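Local coordinates for protein UDP-N-acetylglucosamine 4-epimerase (PDB 3M2P) that probably epimerises UDP-N-acetylglucosamine at C4 of the sugar, as a member of the NAD(P)-dependent epimerase/dehydratase family with a Rossmann-type nucleotide-binding fold, at residues A[84-89]-A[137-142]; A[102-107]-A[151-156]; A[157-162]-A[219-224]. One frame throughout, in Å; residues are numbered along the deposited sequence.

Contact 1. Residues A[84-89]-A[137-142]; sequences DNEILT and KLACEH
Helical segments 84-89 and 137-142 run side by side in the same direction, their axes 9.7 Å apart at closest approach and inclined by 17°. The backbones come nearest at Glu86 and Cys140, whose CA atoms are 5.8 Å apart. Cys140 carries the contact. Its SG lies anti to the carbonyl carbon (chi1 -65°), which sends the sulfur into the groove beside Glu86 and Thr89. There it sits over the backbone of the other helix, 3.8 Å from Glu86 CA, and 3.6 Å from Thr89 OG1. A small, polarisable thiol suits a position so close to a neighbouring backbone. Thr89 approaches with both branches of its beta carbon, OG1 toward the sulfur and CG2 toward Cys140 CB at 4.1 Å. Glu86 reaches across on an extended chain (chi2 -172°), so that OE2 passes Ala139 CB at 3.7 Å. The methyl of Ala139 lets this carboxylate lie alongside the second helix. Thr89 OG1 is also hydrogen-bonded to His68 NE2, Asn85 OD1 accepts from the backbone N of Thr72, a residue of the UDP site, and Lys137, at the lysine position of the family's YxxxK motif, turns its NZ to Tyr106 OH. Glu86 also packs on His83 of the second subunit, and Leu138 on Leu138 of that subunit, consistent with the paired helices of extended short-chain dehydrogenase dimers. The helices thus meet mainly through small groups packed closely, with Asn85 and Thr89 bonded to the neighbouring loop and strand and Glu86 OE2 weakly to Ser136 OG of the second helix.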
# COMPACT_ATOMS: atom_id res chain seq x y z
N ASP A 84 8.29 2.73 -10.73
CA ASP A 84 8.40 3.86 -11.64
C ASP A 84 7.17 4.75 -11.53
O ASP A 84 7.27 5.97 -11.64
CB ASP A 84 8.58 3.37 -13.07
CG ASP A 84 9.24 4.40 -13.94
OD1 ASP A 84 10.48 4.32 -14.11
OD2 ASP A 84 8.53 5.30 -14.43
N ASN A 85 6.01 4.14 -11.32
CA ASN A 85 4.78 4.87 -11.01
C ASN A 85 4.90 5.69 -9.74
O ASN A 85 4.68 6.90 -9.75
CB ASN A 85 3.64 3.88 -10.82
CG ASN A 85 2.86 3.67 -12.07
OD1 ASN A 85 2.80 2.56 -12.59
ND2 ASN A 85 2.26 4.74 -12.58
N GLU A 86 5.22 5.02 -8.64
CA GLU A 86 5.38 5.71 -7.38
C GLU A 86 6.20 6.99 -7.58
O GLU A 86 5.79 8.08 -7.19
CB GLU A 86 5.98 4.77 -6.33
CG GLU A 86 5.05 3.59 -6.05
CD GLU A 86 5.49 2.71 -4.89
OE1 GLU A 86 6.39 3.12 -4.13
OE2 GLU A 86 4.92 1.60 -4.74
N ILE A 87 7.34 6.85 -8.24
CA ILE A 87 8.18 7.99 -8.61
C ILE A 87 7.43 9.01 -9.48
O ILE A 87 7.46 10.20 -9.21
CB ILE A 87 9.47 7.50 -9.33
CG1 ILE A 87 10.41 6.84 -8.31
CG2 ILE A 87 10.16 8.62 -10.08
CD1 ILE A 87 11.72 6.50 -8.87
N LEU A 88 6.75 8.54 -10.52
CA LEU A 88 6.04 9.42 -11.42
C LEU A 88 5.04 10.24 -10.62
O LEU A 88 4.83 11.42 -10.88
CB LEU A 88 5.34 8.59 -12.51
CG LEU A 88 4.64 9.34 -13.66
CD1 LEU A 88 4.30 8.40 -14.79
CD2 LEU A 88 3.39 10.07 -13.20
N THR A 89 4.42 9.59 -9.64
CA THR A 89 3.41 10.22 -8.81
C THR A 89 4.00 11.36 -7.99
O THR A 89 3.59 12.50 -8.15
CB THR A 89 2.70 9.17 -7.93
OG1 THR A 89 1.74 8.47 -8.73
CG2 THR A 89 1.97 9.81 -6.76
N LYS A 137 -0.73 1.05 -5.69
CA LYS A 137 -1.80 2.03 -5.74
C LYS A 137 -1.99 2.63 -4.36
O LYS A 137 -2.06 3.85 -4.19
CB LYS A 137 -3.09 1.38 -6.23
CG LYS A 137 -3.18 1.24 -7.73
CD LYS A 137 -3.37 2.59 -8.36
CE LYS A 137 -3.09 2.56 -9.84
NZ LYS A 137 -2.50 3.87 -10.29
N LEU A 138 -2.05 1.75 -3.37
CA LEU A 138 -2.15 2.14 -1.97
C LEU A 138 -1.01 3.08 -1.53
O LEU A 138 -1.20 3.94 -0.68
CB LEU A 138 -2.18 0.87 -1.11
CG LEU A 138 -2.72 0.83 0.32
CD1 LEU A 138 -2.55 -0.58 0.85
CD2 LEU A 138 -2.01 1.80 1.23
N ALA A 139 0.18 2.89 -2.09
CA ALA A 139 1.34 3.71 -1.74
C ALA A 139 1.23 5.12 -2.33
O ALA A 139 1.52 6.11 -1.66
CB ALA A 139 2.61 3.04 -2.21
N CYS A 140 0.79 5.19 -3.59
CA CYS A 140 0.60 6.47 -4.26
C CYS A 140 -0.50 7.29 -3.60
O CYS A 140 -0.47 8.52 -3.63
CB CYS A 140 0.28 6.25 -5.74
SG CYS A 140 1.61 5.50 -6.71
N GLU A 141 -1.48 6.60 -3.01
CA GLU A 141 -2.55 7.24 -2.25
C GLU A 141 -2.00 8.03 -1.07
O GLU A 141 -2.38 9.17 -0.85
CB GLU A 141 -3.50 6.20 -1.71
CG GLU A 141 -4.60 5.80 -2.64
CD GLU A 141 -5.66 5.01 -1.90
OE1 GLU A 141 -5.64 5.10 -0.65
OE2 GLU A 141 -6.48 4.31 -2.54
N HIS A 142 -1.12 7.40 -0.30
CA HIS A 142 -0.49 8.06 0.83
C HIS A 142 0.56 9.10 0.43
O HIS A 142 0.79 10.07 1.15
CB HIS A 142 0.05 7.02 1.80
CG HIS A 142 -1.02 6.27 2.52
ND1 HIS A 142 -1.73 6.82 3.57
CD2 HIS A 142 -1.55 5.05 2.31
CE1 HIS A 142 -2.63 5.94 3.99
NE2 HIS A 142 -2.54 4.86 3.24

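Contact 2. Residues A[102-107]-A[151-156]; sequences SNIVYA and KGLCIK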
# COMPACT_ATOMS: atom_id res chain seq x y z
N SER A 102 -3.48 22.59 -6.73
CA SER A 102 -3.85 21.75 -5.60
C SER A 102 -5.07 20.89 -5.90
O SER A 102 -5.22 19.84 -5.29
CB SER A 102 -4.01 22.58 -4.32
OG SER A 102 -4.32 23.93 -4.64
N ASN A 103 -5.90 21.32 -6.84
CA ASN A 103 -7.07 20.52 -7.26
C ASN A 103 -6.68 19.33 -8.14
O ASN A 103 -6.65 19.43 -9.37
CB ASN A 103 -8.09 21.38 -7.99
CG ASN A 103 -9.45 20.72 -8.05
OD1 ASN A 103 -10.36 21.16 -8.78
ND2 ASN A 103 -9.60 19.66 -7.28
N ILE A 104 -6.40 18.20 -7.49
CA ILE A 104 -5.88 17.02 -8.15
C ILE A 104 -6.77 15.81 -7.90
O ILE A 104 -7.28 15.64 -6.80
CB ILE A 104 -4.48 16.70 -7.62
CG1 ILE A 104 -3.53 17.86 -7.91
CG2 ILE A 104 -3.94 15.42 -8.22
CD1 ILE A 104 -2.39 17.92 -6.94
N VAL A 105 -6.95 14.97 -8.91
CA VAL A 105 -7.66 13.70 -8.75
C VAL A 105 -6.74 12.52 -9.04
O VAL A 105 -6.09 12.48 -10.08
CB VAL A 105 -8.82 13.60 -9.74
CG1 VAL A 105 -9.32 12.16 -9.80
CG2 VAL A 105 -9.93 14.57 -9.37
N TYR A 106 -6.68 11.56 -8.13
CA TYR A 106 -5.87 10.36 -8.37
C TYR A 106 -6.74 9.16 -8.61
O TYR A 106 -7.75 8.99 -7.93
CB TYR A 106 -4.95 10.06 -7.18
CG TYR A 106 -4.16 8.79 -7.36
CD1 TYR A 106 -3.17 8.71 -8.35
CD2 TYR A 106 -4.39 7.67 -6.58
CE1 TYR A 106 -2.44 7.57 -8.54
CE2 TYR A 106 -3.66 6.52 -6.76
CZ TYR A 106 -2.68 6.47 -7.74
OH TYR A 106 -1.94 5.33 -7.95
N ALA A 107 -6.37 8.30 -9.55
CA ALA A 107 -7.15 7.09 -9.77
C ALA A 107 -6.60 5.94 -8.95
O ALA A 107 -5.55 5.38 -9.28
CB ALA A 107 -7.19 6.72 -11.24
N LYS A 151 1.57 19.92 2.23
CA LYS A 151 1.83 20.87 1.16
C LYS A 151 0.55 21.61 0.77
O LYS A 151 0.52 22.33 -0.24
CB LYS A 151 2.46 20.18 -0.06
CG LYS A 151 3.79 19.50 0.22
CD LYS A 151 4.87 20.52 0.55
CE LYS A 151 6.08 19.86 1.20
NZ LYS A 151 6.68 18.81 0.31
N GLY A 152 -0.50 21.44 1.56
CA GLY A 152 -1.75 22.09 1.26
C GLY A 152 -2.18 21.79 -0.16
O GLY A 152 -2.86 22.57 -0.81
N LEU A 153 -1.75 20.64 -0.66
CA LEU A 153 -2.21 20.17 -1.95
C LEU A 153 -3.58 19.54 -1.73
O LEU A 153 -3.87 19.09 -0.62
CB LEU A 153 -1.21 19.17 -2.52
CG LEU A 153 -0.77 19.54 -3.93
CD1 LEU A 153 -0.04 20.87 -3.90
CD2 LEU A 153 0.09 18.44 -4.54
N CYS A 154 -4.45 19.53 -2.73
CA CYS A 154 -5.81 19.03 -2.48
C CYS A 154 -6.17 17.77 -3.26
O CYS A 154 -7.00 17.79 -4.16
CB CYS A 154 -6.85 20.13 -2.72
SG CYS A 154 -6.77 21.50 -1.53
N ILE A 155 -5.55 16.66 -2.86
CA ILE A 155 -5.65 15.42 -3.61
C ILE A 155 -6.82 14.53 -3.17
O ILE A 155 -6.92 14.11 -2.02
CB ILE A 155 -4.32 14.62 -3.55
CG1 ILE A 155 -3.20 15.37 -4.27
CG2 ILE A 155 -4.51 13.25 -4.14
CD1 ILE A 155 -1.81 14.91 -3.88
N LYS A 156 -7.70 14.24 -4.13
CA LYS A 156 -8.83 13.34 -3.93
C LYS A 156 -8.57 11.98 -4.58
O LYS A 156 -8.62 11.86 -5.81
CB LYS A 156 -10.09 13.97 -4.51
CG LYS A 156 -10.72 15.03 -3.63
CD LYS A 156 -11.43 16.09 -4.45
CE LYS A 156 -10.58 16.47 -5.64
NZ LYS A 156 -10.40 17.94 -5.70
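A beta-alpha-beta crossover of the Rossmann-type sheet ends here: strand 103-109 is followed by helix 132-150, whose chain returns as strand 154-164, parallel to and directly beside the first. The tight turn before the second strand passes through Gly152, whose positive phi of 52° a glycine adopts easily. Pairing starts loosely, with weak bonds from Cys154 N to Ser102 O and from Ile104 N to Cys154 O, the latter at 3.4 Å. Lys156 N donates almost straight (176°) and in the carbonyl plane to Ile104 O at 3.0 Å, whereas Tyr106 N meets Lys156 O from above the carbonyl plane, also at 3.0 Å. On the face covered by helix 83-98, Ile104 and Ile155 run next to each other in the same direction. Ile104 CD1 touches Ile155 CG1 at 3.8 Å and Leu153 CD2 at 3.5 Å, the Ile104 and Leu153 side chains crossing obliquely. The other face bears Val105 and Lys156. The lysine's bent chain folds back over the first strand, CE 3.6 Å from Ile104 O. The face of Ile104 and Ile155 therefore packs by hydrocarbon against Cys96 and Tyr93 of the helix, while opposite it Lys156 carries its probably charged NZ to the loop carbonyl Gln215 O.

Contact 3. Residues A[157-162]-A[219-224]; sequences NLRFAH and SGTFNI
Arg159 leaves its strand with CG anti to the carbonyl carbon (chi1 -65°) and then runs extended to NE (chi2 174°), while Thr221 has CG2 anti to its backbone N. These torsions bring the threonine methyl, CG2, over the centre of one face of the guanidinium, 3.7 Å from Arg159 NE. The flat cation thereby keeps its N-H groups for others: NE forms a salt bridge with Glu141 OE2, and NH1 a hydrogen bond with Tyr113 OH. Below these side chains, strands 157-160 and 220-224 pair in parallel. Phe222 N donates to Asn157 O at 2.8 Å, nearly along the C=O axis, and Arg159 N to Phe222 O, also at 2.8 Å. Farther on, Ile224 N reaches Arg159 O at 3.1 Å from well above the carbonyl plane. The reverse face is apolar. Ile224 CG1 meets Leu158 CD2 at 3.9 Å where the two chains cross, and Ile224 CB meets Phe160 CD1 at 3.9 Å. Helix 202-212 packs on this side, and Phe160 comes close to Leu14 of the UDP site. The sheet thus separates a hydrocarbon layer from a buried cation whose charge is probably balanced by Glu141 and whose orientation is fixed by the bonds to Glu141 and Tyr113.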
# COMPACT_ATOMS: atom_id res chain seq x y z
N ASN A 157 -8.29 10.97 -3.76
CA ASN A 157 -8.09 9.60 -4.22
C ASN A 157 -9.42 8.89 -4.49
O ASN A 157 -10.27 8.79 -3.61
CB ASN A 157 -7.33 8.81 -3.17
CG ASN A 157 -5.94 9.35 -2.94
OD1 ASN A 157 -5.47 9.43 -1.81
ND2 ASN A 157 -5.27 9.71 -4.02
N LEU A 158 -9.58 8.40 -5.71
CA LEU A 158 -10.81 7.73 -6.12
C LEU A 158 -10.59 6.23 -6.28
O LEU A 158 -10.01 5.79 -7.26
CB LEU A 158 -11.29 8.29 -7.45
CG LEU A 158 -11.59 9.78 -7.53
CD1 LEU A 158 -12.11 10.15 -8.91
CD2 LEU A 158 -12.58 10.16 -6.46
N ARG A 159 -11.06 5.43 -5.33
CA ARG A 159 -10.99 3.98 -5.47
C ARG A 159 -12.07 3.43 -6.41
O ARG A 159 -13.13 3.00 -5.96
CB ARG A 159 -11.04 3.30 -4.11
CG ARG A 159 -9.85 3.63 -3.25
CD ARG A 159 -9.97 3.06 -1.86
NE ARG A 159 -8.73 3.23 -1.12
CZ ARG A 159 -8.64 3.21 0.20
NH1 ARG A 159 -9.72 3.03 0.95
NH2 ARG A 159 -7.46 3.36 0.79
N PHE A 160 -11.79 3.43 -7.72
CA PHE A 160 -12.70 2.91 -8.74
C PHE A 160 -13.01 1.43 -8.58
O PHE A 160 -12.13 0.64 -8.25
CB PHE A 160 -12.13 3.13 -10.14
CG PHE A 160 -12.02 4.57 -10.53
CD1 PHE A 160 -13.15 5.37 -10.61
CD2 PHE A 160 -10.79 5.13 -10.81
CE1 PHE A 160 -13.05 6.68 -10.95
CE2 PHE A 160 -10.68 6.44 -11.16
CZ PHE A 160 -11.81 7.22 -11.22
N ALA A 161 -14.26 1.07 -8.83
CA ALA A 161 -14.65 -0.34 -8.93
C ALA A 161 -14.14 -0.84 -10.28
O ALA A 161 -13.44 -0.12 -10.97
CB ALA A 161 -16.16 -0.50 -8.83
N HIS A 162 -14.46 -2.07 -10.64
CA HIS A 162 -13.91 -2.63 -11.86
C HIS A 162 -14.42 -1.90 -13.10
O HIS A 162 -15.61 -1.88 -13.36
CB HIS A 162 -14.19 -4.13 -11.93
CG HIS A 162 -13.70 -4.87 -10.72
ND1 HIS A 162 -12.37 -5.10 -10.48
CD2 HIS A 162 -14.37 -5.39 -9.66
CE1 HIS A 162 -12.23 -5.74 -9.34
NE2 HIS A 162 -13.43 -5.92 -8.82
N SER A 219 -9.95 17.24 0.09
CA SER A 219 -8.89 16.25 -0.03
C SER A 219 -9.27 15.08 0.84
O SER A 219 -9.61 15.25 2.01
CB SER A 219 -7.53 16.83 0.37
OG SER A 219 -7.37 16.95 1.78
N GLY A 220 -9.23 13.88 0.25
CA GLY A 220 -9.55 12.64 0.93
C GLY A 220 -9.59 11.39 0.04
O GLY A 220 -9.02 11.34 -1.04
N THR A 221 -10.29 10.37 0.52
CA THR A 221 -10.41 9.13 -0.24
C THR A 221 -11.85 8.59 -0.38
O THR A 221 -12.56 8.41 0.60
CB THR A 221 -9.44 8.10 0.32
OG1 THR A 221 -8.12 8.63 0.19
CG2 THR A 221 -9.53 6.80 -0.46
N PHE A 222 -12.26 8.36 -1.62
CA PHE A 222 -13.63 7.96 -1.90
C PHE A 222 -13.75 6.68 -2.75
O PHE A 222 -13.02 6.51 -3.72
CB PHE A 222 -14.34 9.10 -2.61
CG PHE A 222 -14.11 10.45 -1.99
CD1 PHE A 222 -13.04 11.23 -2.40
CD2 PHE A 222 -14.97 10.95 -1.04
CE1 PHE A 222 -12.84 12.47 -1.85
CE2 PHE A 222 -14.76 12.19 -0.47
CZ PHE A 222 -13.70 12.95 -0.88
N ASN A 223 -14.67 5.79 -2.37
CA ASN A 223 -15.02 4.66 -3.22
C ASN A 223 -15.90 5.18 -4.35
O ASN A 223 -16.89 5.86 -4.09
CB ASN A 223 -15.83 3.60 -2.46
CG ASN A 223 -15.04 2.94 -1.35
OD1 ASN A 223 -15.62 2.32 -0.45
ND2 ASN A 223 -13.73 3.05 -1.41
N ILE A 224 -15.54 4.88 -5.59
CA ILE A 224 -16.44 5.18 -6.69
C ILE A 224 -16.98 3.89 -7.31
O ILE A 224 -16.46 3.40 -8.31
CB ILE A 224 -15.80 6.06 -7.79
CG1 ILE A 224 -15.11 7.29 -7.19
CG2 ILE A 224 -16.85 6.46 -8.80
CD1 ILE A 224 -16.06 8.33 -6.62

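Overall arrangement
All three contacts are buried, but only contact 1 reaches the second subunit. Contacts 2 and 3 share strand 154-164, which pairs near its start with 103-109 and farther along with 220-224 in one sheet; Tyr106 O to Leu158 N and Ile155 O to Gly220 N probably join them further. Contact 1 lies in the helical layer on one side of that sheet, joining the two helices that flank strand 103-109 in the chain. Polar links tie it down: Lys137 to Tyr106 of contact 2 and Glu141 to Arg159 of contact 3. Main-chain hydrogen bonds hold the strand pairs, whereas the helices meet mainly by side-chain packing, with one weak hydrogen bond between Glu86 and Ser136.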